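Local coordinates for protein BSU-2 beta-lactamase (Bacillus subtilis, PDB 6W5E) that probably hydrolyses the beta-lactam ring of penicillin-type antibiotics, as expected of a class D serine beta-lactamase, at residues H53-D58 and L182-L187; I85-K90 and M194-R199; I170-Q175 and V241-D246. All blocks are in the same frame, centred on the assembly; numbering follows the deposited sequence.

Following the chain from the N terminus, interaction 1 runs from the end of strand 48-54 to the end of helix 172-184 and closes a long excursion with far more helix than strand. Interaction 2 opens within this loop, at helix 81-88, and closes beyond it on helix 191-200. Interaction 3 begins at the start of helix 172-184 and ends on strand 236-244. Each pair therefore crosses, and none nests. Helix 172-184 serves interactions 1 and 3 at its two ends, meeting neighbouring strands of the same antiparallel sheet. Interactions 1 and 2 touch where E185 receives K195 and K198 in salt bridges; interaction 3 touches neither of the others.

Interaction 1: H53-D58 and L182-L187; sequences HDLQKD and LAKEEL
L55, just past the end of strand 48-54, stands opposite K184 in the last turn of helix 172-184, with their CA atoms 8.3 Å apart. The leucine supplies both methyls. CD1 meets CB of A183 at 3.9 Å, while CD2 lies over the aliphatic part of K184, 3.9 Å from CE and 4.0 Å from CG. CG of L55 sits beside the backbone N (chi1 -75°), and the fork is thereby presented to two successive helix residues. K184 is extended beyond CG and crosses the leucine obliquely, so that its methylenes do the packing while NZ continues to a salt bridge with E180 one turn back in the helix. NZ also comes within 5.6 Å of D58 OD1, an opposite charge that could add a weak attraction without contact. The same CD2 of L55 lies at the edge of the H53 ring, in its plane; the ring's ND1 is hydrogen-bonded to T60 OG1, which helps to fix its rotation. The contact lies at the end of strand 48-54, second in the antiparallel sheet of the penicillin-recognising fold, where the turn leading to the outermost strand 59-63 meets the helix packed on the sheet. V239 of strand 236-244 touches both L55 and A183. An Asx motif shapes the turn: D54 OD1 accepts from K57 N at 3.0 Å, the donor approaching from above the carboxylate plane. On the helix side, E185 takes positive phi (59°) and ends the helix in a Schellman motif, with E185 N bonded to L182 O at 3.0 Å.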
ATOM      1  N   HIS A  53      13.191  -3.045   4.095  1.00 10.16           N
ATOM      2  CA  HIS A  53      13.930  -4.115   3.442  1.00 10.33           C
ATOM      3  C   HIS A  53      14.851  -3.544   2.370  1.00  9.88           C
ATOM      4  O   HIS A  53      14.391  -2.857   1.455  1.00 10.97           O
ATOM      5  CB  HIS A  53      12.993  -5.139   2.805  1.00 12.03           C
ATOM      6  CG  HIS A  53      13.715  -6.245   2.102  1.00 11.35           C
ATOM      7  ND1 HIS A  53      14.237  -7.330   2.770  1.00 13.27           N
ATOM      8  CD2 HIS A  53      14.048  -6.406   0.798  1.00 13.01           C
ATOM      9  CE1 HIS A  53      14.838  -8.126   1.906  1.00 12.98           C
ATOM     10  NE2 HIS A  53      14.741  -7.588   0.703  1.00 13.43           N
ATOM     11  N   ASP A  54      16.141  -3.866   2.480  1.00 11.14           N
ATOM     12  CA  ASP A  54      17.170  -3.520   1.505  1.00 10.87           C
ATOM     13  C   ASP A  54      17.151  -4.562   0.388  1.00 11.05           C
ATOM     14  O   ASP A  54      17.532  -5.719   0.606  1.00 12.81           O
ATOM     15  CB  ASP A  54      18.508  -3.534   2.243  1.00 11.72           C
ATOM     16  CG  ASP A  54      19.684  -3.070   1.395  1.00 12.41           C
ATOM     17  OD1 ASP A  54      19.669  -3.238   0.157  1.00 13.27           O
ATOM     18  OD2 ASP A  54      20.668  -2.577   1.994  1.00 14.97           O
ATOM     19  N   LEU A  55      16.708  -4.160  -0.810  1.00 11.45           N
ATOM     20  CA  LEU A  55      16.600  -5.111  -1.915  1.00 12.01           C
ATOM     21  C   LEU A  55      17.970  -5.589  -2.390  1.00 13.38           C
ATOM     22  O   LEU A  55      18.161  -6.784  -2.638  1.00 15.00           O
ATOM     23  CB  LEU A  55      15.795  -4.500  -3.061  1.00 12.17           C
ATOM     24  CG  LEU A  55      14.287  -4.441  -2.795  1.00 12.31           C
ATOM     25  CD1 LEU A  55      13.607  -3.429  -3.712  1.00 14.05           C
ATOM     26  CD2 LEU A  55      13.669  -5.835  -2.947  1.00 13.92           C
ATOM     27  N   GLN A  56      18.939  -4.679  -2.505  1.00 13.49           N
ATOM     28  CA  GLN A  56      20.253  -5.061  -3.015  1.00 15.33           C
ATOM     29  C   GLN A  56      20.949  -6.051  -2.092  1.00 15.34           C
ATOM     30  O   GLN A  56      21.588  -6.997  -2.562  1.00 17.28           O
ATOM     31  CB  GLN A  56      21.123  -3.822  -3.210  1.00 17.92           C
ATOM     32  CG  GLN A  56      20.936  -3.139  -4.543  1.00 22.87           C
ATOM     33  CD  GLN A  56      21.864  -1.957  -4.710  1.00 28.87           C
ATOM     34  OE1 GLN A  56      22.676  -1.661  -3.827  1.00 28.65           O
ATOM     35  NE2 GLN A  56      21.757  -1.278  -5.844  1.00 31.82           N
ATOM     36  N   LYS A  57      20.838  -5.854  -0.778  1.00 15.03           N
ATOM     37  CA  LYS A  57      21.582  -6.655   0.183  1.00 16.52           C
ATOM     38  C   LYS A  57      20.767  -7.788   0.788  1.00 15.64           C
ATOM     39  O   LYS A  57      21.347  -8.656   1.449  1.00 18.82           O
ATOM     40  CB  LYS A  57      22.103  -5.765   1.317  1.00 17.73           C
ATOM     41  CG  LYS A  57      22.951  -4.583   0.879  1.00 25.12           C
ATOM     42  CD  LYS A  57      24.091  -4.350   1.851  1.00 30.43           C
ATOM     43  CE  LYS A  57      25.339  -3.888   1.138  1.00 31.72           C
ATOM     44  NZ  LYS A  57      24.954  -3.076  -0.034  1.00 35.01           N
ATOM     45  N   ASP A  58      19.450  -7.800   0.593  1.00 14.89           N
ATOM     46  CA  ASP A  58      18.566  -8.797   1.195  1.00 13.46           C
ATOM     47  C   ASP A  58      18.663  -8.794   2.726  1.00 14.27           C
ATOM     48  O   ASP A  58      19.049  -9.776   3.363  1.00 18.34           O
ATOM     49  CB  ASP A  58      18.786 -10.192   0.605  1.00 16.50           C
ATOM     50  CG  ASP A  58      17.693 -11.152   0.987  1.00 19.25           C
ATOM     51  OD1 ASP A  58      16.600 -10.684   1.356  1.00 22.28           O
ATOM     52  OD2 ASP A  58      17.926 -12.369   0.921  1.00 22.28           O
ATOM     53  N   LEU A 182       6.364  -7.306  -5.576  1.00 11.36           N
ATOM     54  CA  LEU A 182       5.982  -6.291  -6.554  1.00 11.39           C
ATOM     55  C   LEU A 182       7.182  -5.443  -6.971  1.00 10.89           C
ATOM     56  O   LEU A 182       7.378  -5.170  -8.160  1.00 11.87           O
ATOM     57  CB  LEU A 182       4.853  -5.419  -5.996  1.00 11.31           C
ATOM     58  CG  LEU A 182       4.435  -4.226  -6.870  1.00 12.55           C
ATOM     59  CD1 LEU A 182       3.924  -4.705  -8.233  1.00 12.00           C
ATOM     60  CD2 LEU A 182       3.388  -3.358  -6.154  1.00 13.40           C
ATOM     61  N   ALA A 183       7.998  -5.014  -6.006  1.00 11.53           N
ATOM     62  CA  ALA A 183       9.189  -4.238  -6.342  1.00 12.51           C
ATOM     63  C   ALA A 183      10.099  -5.003  -7.296  1.00 12.78           C
ATOM     64  O   ALA A 183      10.616  -4.439  -8.269  1.00 13.75           O
ATOM     65  CB  ALA A 183       9.947  -3.877  -5.068  1.00 12.89           C
ATOM     66  N   LYS A 184      10.307  -6.287  -7.031  1.00 12.05           N
ATOM     67  CA  LYS A 184      11.143  -7.129  -7.874  1.00 12.83           C
ATOM     68  C   LYS A 184      10.444  -7.549  -9.157  1.00 13.67           C
ATOM     69  O   LYS A 184      11.081  -8.175 -10.017  1.00 13.94           O
ATOM     70  CB  LYS A 184      11.517  -8.392  -7.103  1.00 14.60           C
ATOM     71  CG  LYS A 184      12.464  -8.203  -5.920  1.00 15.22           C
ATOM     72  CD  LYS A 184      12.601  -9.539  -5.186  1.00 18.30           C
ATOM     73  CE  LYS A 184      13.602  -9.525  -4.048  1.00 22.44           C
ATOM     74  NZ  LYS A 184      13.608 -10.847  -3.351  1.00 24.43           N
ATOM     75  N   GLU A 185       9.150  -7.263  -9.279  1.00 13.45           N
ATOM     76  CA  GLU A 185       8.337  -7.690 -10.419  1.00 15.17           C
ATOM     77  C   GLU A 185       8.332  -9.207 -10.571  1.00 14.33           C
ATOM     78  O   GLU A 185       8.302  -9.739 -11.680  1.00 17.53           O
ATOM     79  CB  GLU A 185       8.694  -6.943 -11.707  1.00 14.72           C
ATOM     80  CG  GLU A 185       8.559  -5.442 -11.478  1.00 16.74           C
ATOM     81  CD  GLU A 185       8.918  -4.591 -12.662  1.00 15.81           C
ATOM     82  OE1 GLU A 185       9.181  -5.143 -13.751  1.00 21.28           O
ATOM     83  OE2 GLU A 185       8.934  -3.354 -12.486  1.00 17.70           O
ATOM     84  N   GLU A 186       8.352  -9.902  -9.432  1.00 13.36           N
ATOM     85  CA  GLU A 186       8.268 -11.359  -9.350  1.00 14.88           C
ATOM     86  C   GLU A 186       6.887 -11.797  -8.893  1.00 19.12           C
ATOM     87  O   GLU A 186       6.730 -12.637  -8.007  1.00 28.07           O
ATOM     88  CB  GLU A 186       9.355 -11.906  -8.431  1.00 16.16           C
ATOM     89  CG  GLU A 186      10.753 -11.775  -9.039  1.00 19.85           C
ATOM     90  CD  GLU A 186      11.880 -12.117  -8.077  1.00 24.54           C
ATOM     91  OE1 GLU A 186      11.592 -12.523  -6.935  1.00 27.55           O
ATOM     92  OE2 GLU A 186      13.059 -11.968  -8.468  1.00 28.24           O
ATOM     93  N   LEU A 187       5.864 -11.195  -9.465  1.00 19.80           N
ATOM     94  CA  LEU A 187       4.486 -11.581  -9.258  1.00 18.19           C
ATOM     95  C   LEU A 187       3.924 -12.031 -10.596  1.00 17.96           C
ATOM     96  O   LEU A 187       4.452 -11.669 -11.655  1.00 17.41           O
ATOM     97  CB  LEU A 187       3.672 -10.398  -8.719  1.00 16.77           C
ATOM     98  CG  LEU A 187       3.930  -9.982  -7.267  1.00 17.28           C
ATOM     99  CD1 LEU A 187       3.211  -8.674  -6.995  1.00 19.77           C
ATOM    100  CD2 LEU A 187       3.463 -11.071  -6.300  1.00 18.76           C
TER

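Interaction 2: I85-K90 and M194-R199; sequences IGLQVK and MKIVKR. With EDO (1,2-ethanediol), chain F.
In the packing of helix 81-88 on helix 191-200, L87 of the first meets I196 and V197 of the second. A single methyl, L87 CD1, does the touching: it lies 3.8 Å from I196 CG2 and 3.8 Å from V197 CG2, bridging two consecutive residues. CG of L87 is placed beside its backbone N (chi1 -71°), which carries CD1 out toward the facing helix. The branches that receive it differ in setting: CG2 of I196 is anti to the backbone N, CG2 of V197 anti to the carbonyl carbon. The contact is wholly apolar, and L87 and V197 are buried. Elsewhere on helix 191-200, K198 reaches out extended; its NZ forms a salt bridge with E185 and a hydrogen bond to A183 O, and adds a weak 2.9 Å hydrogen bond to O1 of an ethanediol, probably from the crystallisation liquor. K90, with positive phi, completes a Schellman motif at the end of helix 81-88, which starts just after the carboxylated K79. I85 and V89 pack on W144 of helix 138-147, so helix 81-88 lies between that helix and helix 191-200, where V193 also touches L87.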
ATOM      1  N   ILE A  85      -4.891  -6.953  -9.920  1.00 10.77           N
ATOM      2  CA  ILE A  85      -5.837  -7.955 -10.411  1.00 11.97           C
ATOM      3  C   ILE A  85      -6.724  -7.356 -11.488  1.00 11.02           C
ATOM      4  O   ILE A  85      -6.954  -7.967 -12.542  1.00 11.62           O
ATOM      5  CB  ILE A  85      -6.681  -8.521  -9.257  1.00 12.14           C
ATOM      6  CG1 ILE A  85      -5.804  -9.244  -8.236  1.00 11.90           C
ATOM      7  CG2 ILE A  85      -7.767  -9.445  -9.799  1.00 13.41           C
ATOM      8  CD1 ILE A  85      -6.536  -9.509  -6.928  1.00 13.11           C
ATOM      9  N   GLY A  86      -7.241  -6.148 -11.232  1.00 11.11           N
ATOM     10  CA  GLY A  86      -8.198  -5.551 -12.147  1.00 11.24           C
ATOM     11  C   GLY A  86      -7.612  -5.308 -13.521  1.00 10.66           C
ATOM     12  O   GLY A  86      -8.266  -5.563 -14.534  1.00 12.46           O
ATOM     13  N   LEU A  87      -6.368  -4.824 -13.575  1.00 10.88           N
ATOM     14  CA  LEU A  87      -5.711  -4.650 -14.867  1.00 10.66           C
ATOM     15  C   LEU A  87      -5.415  -5.997 -15.511  1.00 11.59           C
ATOM     16  O   LEU A  87      -5.629  -6.172 -16.718  1.00 12.56           O
ATOM     17  CB  LEU A  87      -4.414  -3.863 -14.678  1.00 11.27           C
ATOM     18  CG  LEU A  87      -4.600  -2.386 -14.337  1.00 11.07           C
ATOM     19  CD1 LEU A  87      -3.311  -1.783 -13.765  1.00 11.56           C
ATOM     20  CD2 LEU A  87      -5.085  -1.610 -15.561  1.00 11.40           C
ATOM     21  N   GLN A  88      -4.942  -6.967 -14.721  1.00 12.27           N
ATOM     22  CA  GLN A  88      -4.556  -8.260 -15.280  1.00 11.69           C
ATOM     23  C   GLN A  88      -5.745  -8.966 -15.919  1.00 13.81           C
ATOM     24  O   GLN A  88      -5.608  -9.551 -17.001  1.00 14.86           O
ATOM     25  CB  GLN A  88      -3.935  -9.139 -14.196  1.00 12.29           C
ATOM     26  CG  GLN A  88      -3.366 -10.456 -14.709  1.00 13.49           C
ATOM     27  CD  GLN A  88      -2.174 -10.263 -15.633  1.00 15.08           C
ATOM     28  OE1 GLN A  88      -1.411  -9.308 -15.494  1.00 14.58           O
ATOM     29  NE2 GLN A  88      -1.997 -11.188 -16.571  1.00 19.02           N
ATOM     30  N   VAL A  89      -6.918  -8.920 -15.273  1.00 12.54           N
ATOM     31  CA  VAL A  89      -8.115  -9.584 -15.795  1.00 13.92           C
ATOM     32  C   VAL A  89      -8.914  -8.692 -16.726  1.00 13.66           C
ATOM     33  O   VAL A  89     -10.000  -9.094 -17.175  1.00 15.78           O
ATOM     34  CB  VAL A  89      -9.027 -10.164 -14.690  1.00 14.68           C
ATOM     35  CG1 VAL A  89      -8.232 -11.036 -13.722  1.00 16.39           C
ATOM     36  CG2 VAL A  89      -9.798  -9.048 -13.957  1.00 12.98           C
ATOM     37  N   LYS A  90      -8.418  -7.492 -17.025  1.00 13.62           N
ATOM     38  CA  LYS A  90      -9.058  -6.556 -17.949  1.00 13.52           C
ATOM     39  C   LYS A  90     -10.413  -6.046 -17.450  1.00 11.27           C
ATOM     40  O   LYS A  90     -11.277  -5.668 -18.248  1.00 14.42           O
ATOM     41  CB  LYS A  90      -9.138  -7.111 -19.377  1.00 16.54           C
ATOM     42  CG  LYS A  90      -7.788  -7.591 -19.893  1.00 19.97           C
ATOM     43  CD  LYS A  90      -7.838  -7.965 -21.365  1.00 22.37           C
ATOM     44  N   MET A 194       2.381  -4.350 -13.874  1.00 12.03           N
ATOM     45  CA  MET A 194       3.146  -3.937 -12.702  1.00 12.26           C
ATOM     46  C   MET A 194       3.737  -2.544 -12.878  1.00 11.93           C
ATOM     47  O   MET A 194       3.760  -1.757 -11.927  1.00 12.14           O
ATOM     48  CB  MET A 194       4.212  -4.972 -12.380  1.00 12.07           C
ATOM     49  CG  MET A 194       3.584  -6.252 -11.876  1.00 13.14           C
ATOM     50  SD  MET A 194       4.751  -7.520 -11.359  1.00 14.65           S
ATOM     51  CE  MET A 194       5.330  -8.119 -12.943  1.00 15.46           C
ATOM     52  N   LYS A 195       4.203  -2.213 -14.088  1.00 12.47           N
ATOM     53  CA  LYS A 195       4.701  -0.862 -14.345  1.00 12.66           C
ATOM     54  C   LYS A 195       3.608   0.183 -14.133  1.00 11.86           C
ATOM     55  O   LYS A 195       3.859   1.237 -13.545  1.00 11.86           O
ATOM     56  CB  LYS A 195       5.256  -0.761 -15.773  1.00 14.65           C
ATOM     57  CG  LYS A 195       6.465  -1.624 -16.053  1.00 15.00           C
ATOM     58  CD  LYS A 195       7.631  -1.280 -15.133  1.00 16.37           C
ATOM     59  CE  LYS A 195       8.913  -1.975 -15.583  1.00 18.80           C
ATOM     60  NZ  LYS A 195       9.971  -1.926 -14.533  1.00 20.72           N
ATOM     61  N   ILE A 196       2.394  -0.075 -14.629  1.00 11.86           N
ATOM     62  CA  ILE A 196       1.288   0.865 -14.439  1.00 11.84           C
ATOM     63  C   ILE A 196       0.981   1.050 -12.956  1.00 10.96           C
ATOM     64  O   ILE A 196       0.807   2.176 -12.480  1.00 10.71           O
ATOM     65  CB  ILE A 196       0.049   0.406 -15.230  1.00 13.41           C
ATOM     66  CG1 ILE A 196       0.303   0.527 -16.733  1.00 16.37           C
ATOM     67  CG2 ILE A 196      -1.189   1.202 -14.839  1.00 14.10           C
ATOM     68  CD1 ILE A 196      -0.634  -0.304 -17.587  1.00 17.96           C
ATOM     69  N   VAL A 197       0.896  -0.050 -12.199  1.00 10.58           N
ATOM     70  CA  VAL A 197       0.550   0.085 -10.782  1.00  9.90           C
ATOM     71  C   VAL A 197       1.639   0.842 -10.029  1.00  8.93           C
ATOM     72  O   VAL A 197       1.347   1.710  -9.197  1.00 10.52           O
ATOM     73  CB  VAL A 197       0.224  -1.283 -10.155  1.00 10.12           C
ATOM     74  CG1 VAL A 197       0.074  -1.157  -8.634  1.00 12.69           C
ATOM     75  CG2 VAL A 197      -1.048  -1.828 -10.770  1.00 11.51           C
ATOM     76  N   LYS A 198       2.911   0.544 -10.319  1.00 10.22           N
ATOM     77  CA  LYS A 198       3.994   1.320  -9.720  1.00 10.73           C
ATOM     78  C   LYS A 198       3.845   2.805 -10.030  1.00  9.90           C
ATOM     79  O   LYS A 198       3.972   3.648  -9.137  1.00 10.44           O
ATOM     80  CB  LYS A 198       5.351   0.809 -10.205  1.00 12.49           C
ATOM     81  CG  LYS A 198       5.799  -0.488  -9.564  1.00 13.45           C
ATOM     82  CD  LYS A 198       7.170  -0.899 -10.097  1.00 15.00           C
ATOM     83  CE  LYS A 198       7.744  -2.097  -9.348  1.00 16.67           C
ATOM     84  NZ  LYS A 198       9.105  -2.442  -9.847  1.00 16.22           N
ATOM     85  N   ARG A 199       3.564   3.147 -11.293  1.00 10.40           N
ATOM     86  CA  ARG A 199       3.398   4.554 -11.641  1.00 11.58           C
ATOM     87  C   ARG A 199       2.256   5.183 -10.853  1.00  9.67           C
ATOM     88  O   ARG A 199       2.377   6.318 -10.374  1.00 11.22           O
ATOM     89  CB  ARG A 199       3.175   4.718 -13.146  1.00 13.67           C
ATOM     90  CG  ARG A 199       4.447   4.514 -13.959  1.00 18.41           C
ATOM     91  CD  ARG A 199       4.401   5.235 -15.296  1.00 21.14           C
ATOM     92  NE  ARG A 199       3.199   4.901 -16.049  1.00 19.65           N
ATOM     93  CZ  ARG A 199       3.117   3.913 -16.934  1.00 20.36           C
ATOM     94  NH1 ARG A 199       4.171   3.138 -17.173  1.00 20.66           N
ATOM     95  NH2 ARG A 199       1.971   3.688 -17.564  1.00 18.80           N
TER
HETATM   96  C1  EDO F 305      11.474  -1.152  -7.907  0.52 28.25           C
HETATM   97  O1  EDO F 305      10.703  -0.299  -8.761  0.52 29.12           O
HETATM   98  C2  EDO F 305      11.233  -0.771  -6.453  0.52 28.50           C
HETATM   99  O2  EDO F 305      11.536   0.617  -6.267  0.52 28.60           O

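Interaction 3: I170-Q175 and V241-D246; sequences ISPLEQ and VTNVDD
V241, P172 and N243 give up most of the surface buried where the first turn of helix 172-184 rests on strand 236-244. V241 uses both methyls. With chi1 at 167°, CG1 is swung opposite the backbone N and lies 3.8 Å from P172 CB and 3.7 Å from P172 O, so it meets a ring carbon and the carbonyl oxygen of P172 together. CG2 reaches on to Q175 CB at 4.0 Å, one turn along. Two residues further down the strand, on the same sheet face, N243 meets the next ring carbon: its CB is 3.9 Å from P172 CG. The polar end of the asparagine amide is engaged elsewhere, OD1 accepting from R67 NE and Q72 NE2. T242, between them, points to the other face, where helix 248-261 packs; the sheet is thus sandwiched between helices, as in the penicillin-recognising fold. P172 also touches T49 and I51 of strand 48-54 and W226 of strand 225-233, so it spans three strands. S171 fixes the helix start as N-cap in a capping box with E174: E174 N bonds S171 OG at 3.0 Å, and S171 N returns a nearly straight bond (172°) of 2.9 Å to E174 OE1. Q175 contributes carbon here, while its NE2 bonds T77 OG1. Helix and strand therefore meet largely through hydrocarbon, and the buried amides of N243 and Q175 meet hydrogen-bonding partners outside this interface.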
ATOM      1  N   ILE A 170      -4.089  -8.792   7.293  1.00 11.94           N
ATOM      2  CA  ILE A 170      -2.744  -9.096   6.820  1.00 12.49           C
ATOM      3  C   ILE A 170      -1.766  -8.432   7.779  1.00 11.12           C
ATOM      4  O   ILE A 170      -2.007  -7.317   8.253  1.00 12.09           O
ATOM      5  CB  ILE A 170      -2.553  -8.624   5.358  1.00 11.41           C
ATOM      6  CG1 ILE A 170      -1.187  -9.062   4.816  1.00 13.09           C
ATOM      7  CG2 ILE A 170      -2.777  -7.113   5.237  1.00 13.77           C
ATOM      8  CD1 ILE A 170      -0.985  -8.768   3.353  1.00 12.07           C
ATOM      9  N   SER A 171      -0.683  -9.127   8.107  1.00 11.20           N
ATOM     10  CA  SER A 171       0.259  -8.515   9.037  1.00 10.60           C
ATOM     11  C   SER A 171       1.180  -7.558   8.291  1.00 11.41           C
ATOM     12  O   SER A 171       1.360  -7.672   7.072  1.00 11.72           O
ATOM     13  CB  SER A 171       1.091  -9.579   9.745  1.00 12.19           C
ATOM     14  OG  SER A 171       2.098 -10.074   8.884  1.00 12.74           O
ATOM     15  N   PRO A 172       1.783  -6.600   9.001  1.00 11.16           N
ATOM     16  CA  PRO A 172       2.778  -5.739   8.347  1.00 12.70           C
ATOM     17  C   PRO A 172       3.903  -6.515   7.675  1.00 12.22           C
ATOM     18  O   PRO A 172       4.317  -6.151   6.565  1.00 12.00           O
ATOM     19  CB  PRO A 172       3.245  -4.834   9.489  1.00 12.65           C
ATOM     20  CG  PRO A 172       2.018  -4.695  10.344  1.00 11.85           C
ATOM     21  CD  PRO A 172       1.378  -6.069  10.316  1.00 12.24           C
ATOM     22  N   LEU A 173       4.377  -7.606   8.287  1.00 12.56           N
ATOM     23  CA  LEU A 173       5.413  -8.410   7.642  1.00 13.52           C
ATOM     24  C   LEU A 173       4.889  -9.090   6.380  1.00 12.42           C
ATOM     25  O   LEU A 173       5.615  -9.196   5.385  1.00 13.38           O
ATOM     26  CB  LEU A 173       5.993  -9.428   8.625  1.00 14.71           C
ATOM     27  CG  LEU A 173       7.096  -8.846   9.513  1.00 18.71           C
ATOM     28  CD1 LEU A 173       7.406  -9.749  10.704  1.00 21.60           C
ATOM     29  CD2 LEU A 173       8.349  -8.561   8.686  1.00 19.32           C
ATOM     30  N   GLU A 174       3.629  -9.544   6.394  1.00 12.30           N
ATOM     31  CA  GLU A 174       3.045 -10.133   5.189  1.00 13.31           C
ATOM     32  C   GLU A 174       2.888  -9.092   4.084  1.00 12.94           C
ATOM     33  O   GLU A 174       3.070  -9.403   2.897  1.00 12.62           O
ATOM     34  CB  GLU A 174       1.702 -10.794   5.514  1.00 13.04           C
ATOM     35  CG  GLU A 174       1.830 -12.105   6.284  1.00 13.71           C
ATOM     36  CD  GLU A 174       0.502 -12.668   6.757  1.00 17.56           C
ATOM     37  OE1 GLU A 174      -0.386 -11.887   7.162  1.00 13.23           O
ATOM     38  OE2 GLU A 174       0.349 -13.911   6.719  1.00 25.59           O
ATOM     39  N   GLN A 175       2.543  -7.856   4.453  1.00 12.39           N
ATOM     40  CA  GLN A 175       2.521  -6.772   3.476  1.00 12.81           C
ATOM     41  C   GLN A 175       3.905  -6.558   2.873  1.00 11.99           C
ATOM     42  O   GLN A 175       4.032  -6.372   1.656  1.00 12.05           O
ATOM     43  CB  GLN A 175       2.022  -5.486   4.128  1.00 13.88           C
ATOM     44  CG  GLN A 175       0.520  -5.454   4.383  1.00 15.56           C
ATOM     45  CD  GLN A 175      -0.209  -4.437   3.514  1.00 14.40           C
ATOM     46  OE1 GLN A 175       0.143  -4.227   2.360  1.00 16.33           O
ATOM     47  NE2 GLN A 175      -1.230  -3.809   4.069  1.00 15.95           N
ATOM     48  N   VAL A 241       7.082  -0.756   5.158  1.00 10.08           N
ATOM     49  CA  VAL A 241       5.726  -0.853   5.682  1.00 10.17           C
ATOM     50  C   VAL A 241       5.699  -0.164   7.035  1.00 10.57           C
ATOM     51  O   VAL A 241       6.488  -0.499   7.927  1.00 11.51           O
ATOM     52  CB  VAL A 241       5.289  -2.322   5.845  1.00 11.45           C
ATOM     53  CG1 VAL A 241       4.017  -2.432   6.676  1.00 11.79           C
ATOM     54  CG2 VAL A 241       5.064  -2.962   4.484  1.00 12.55           C
ATOM     55  N   THR A 242       4.782   0.784   7.196  1.00 11.46           N
ATOM     56  CA  THR A 242       4.515   1.429   8.472  1.00 10.29           C
ATOM     57  C   THR A 242       3.055   1.219   8.834  1.00 10.03           C
ATOM     58  O   THR A 242       2.173   1.354   7.980  1.00 10.74           O
ATOM     59  CB  THR A 242       4.817   2.921   8.384  1.00 11.32           C
ATOM     60  OG1 THR A 242       6.177   3.082   7.981  1.00 13.19           O
ATOM     61  CG2 THR A 242       4.597   3.608   9.734  1.00 12.42           C
ATOM     62  N   ASN A 243       2.805   0.868  10.095  1.00 10.58           N
ATOM     63  CA  ASN A 243       1.450   0.608  10.563  1.00 11.50           C
ATOM     64  C   ASN A 243       1.328   1.153  11.980  1.00 11.45           C
ATOM     65  O   ASN A 243       2.229   0.945  12.797  1.00 13.02           O
ATOM     66  CB  ASN A 243       1.173  -0.905  10.520  1.00 13.97           C
ATOM     67  CG  ASN A 243      -0.013  -1.314  11.351  1.00 15.36           C
ATOM     68  OD1 ASN A 243       0.138  -1.671  12.517  1.00 19.54           O
ATOM     69  ND2 ASN A 243      -1.204  -1.276  10.759  1.00 18.07           N
ATOM     70  N   VAL A 244       0.233   1.870  12.261  1.00 10.47           N
ATOM     71  CA  VAL A 244       0.083   2.621  13.506  1.00 12.01           C
ATOM     72  C   VAL A 244      -1.369   2.584  13.979  1.00 10.97           C
ATOM     73  O   VAL A 244      -2.304   2.393  13.193  1.00 11.34           O
ATOM     74  CB  VAL A 244       0.543   4.101  13.370  1.00 12.13           C
ATOM     75  CG1 VAL A 244       2.041   4.201  13.141  1.00 14.02           C
ATOM     76  CG2 VAL A 244      -0.230   4.804  12.253  1.00 14.11           C
ATOM     77  N   ASP A 245      -1.548   2.818  15.283  1.00 13.10           N
ATOM     78  CA  ASP A 245      -2.865   3.052  15.871  1.00 12.81           C
ATOM     79  C   ASP A 245      -3.252   4.524  15.740  1.00 14.39           C
ATOM     80  O   ASP A 245      -3.577   5.187  16.730  1.00 15.92           O
ATOM     81  CB  ASP A 245      -2.897   2.568  17.336  1.00 14.60           C
ATOM     82  CG  ASP A 245      -2.142   3.493  18.296  1.00 20.31           C
ATOM     83  OD1 ASP A 245      -1.109   4.065  17.896  1.00 19.89           O
ATOM     84  OD2 ASP A 245      -2.583   3.641  19.464  1.00 22.79           O
ATOM     85  N   ASP A 246      -3.236   5.033  14.510  1.00 14.10           N
ATOM     86  CA  ASP A 246      -3.408   6.448  14.194  1.00 13.87           C
ATOM     87  C   ASP A 246      -3.752   6.500  12.711  1.00 13.97           C
ATOM     88  O   ASP A 246      -3.994   5.463  12.091  1.00 13.23           O
ATOM     89  CB  ASP A 246      -2.123   7.212  14.541  1.00 15.41           C
ATOM     90  CG  ASP A 246      -2.356   8.679  14.877  1.00 18.41           C
ATOM     91  OD1 ASP A 246      -3.289   9.303  14.333  1.00 18.32           O
ATOM     92  OD2 ASP A 246      -1.579   9.227  15.687  1.00 21.00           O
TER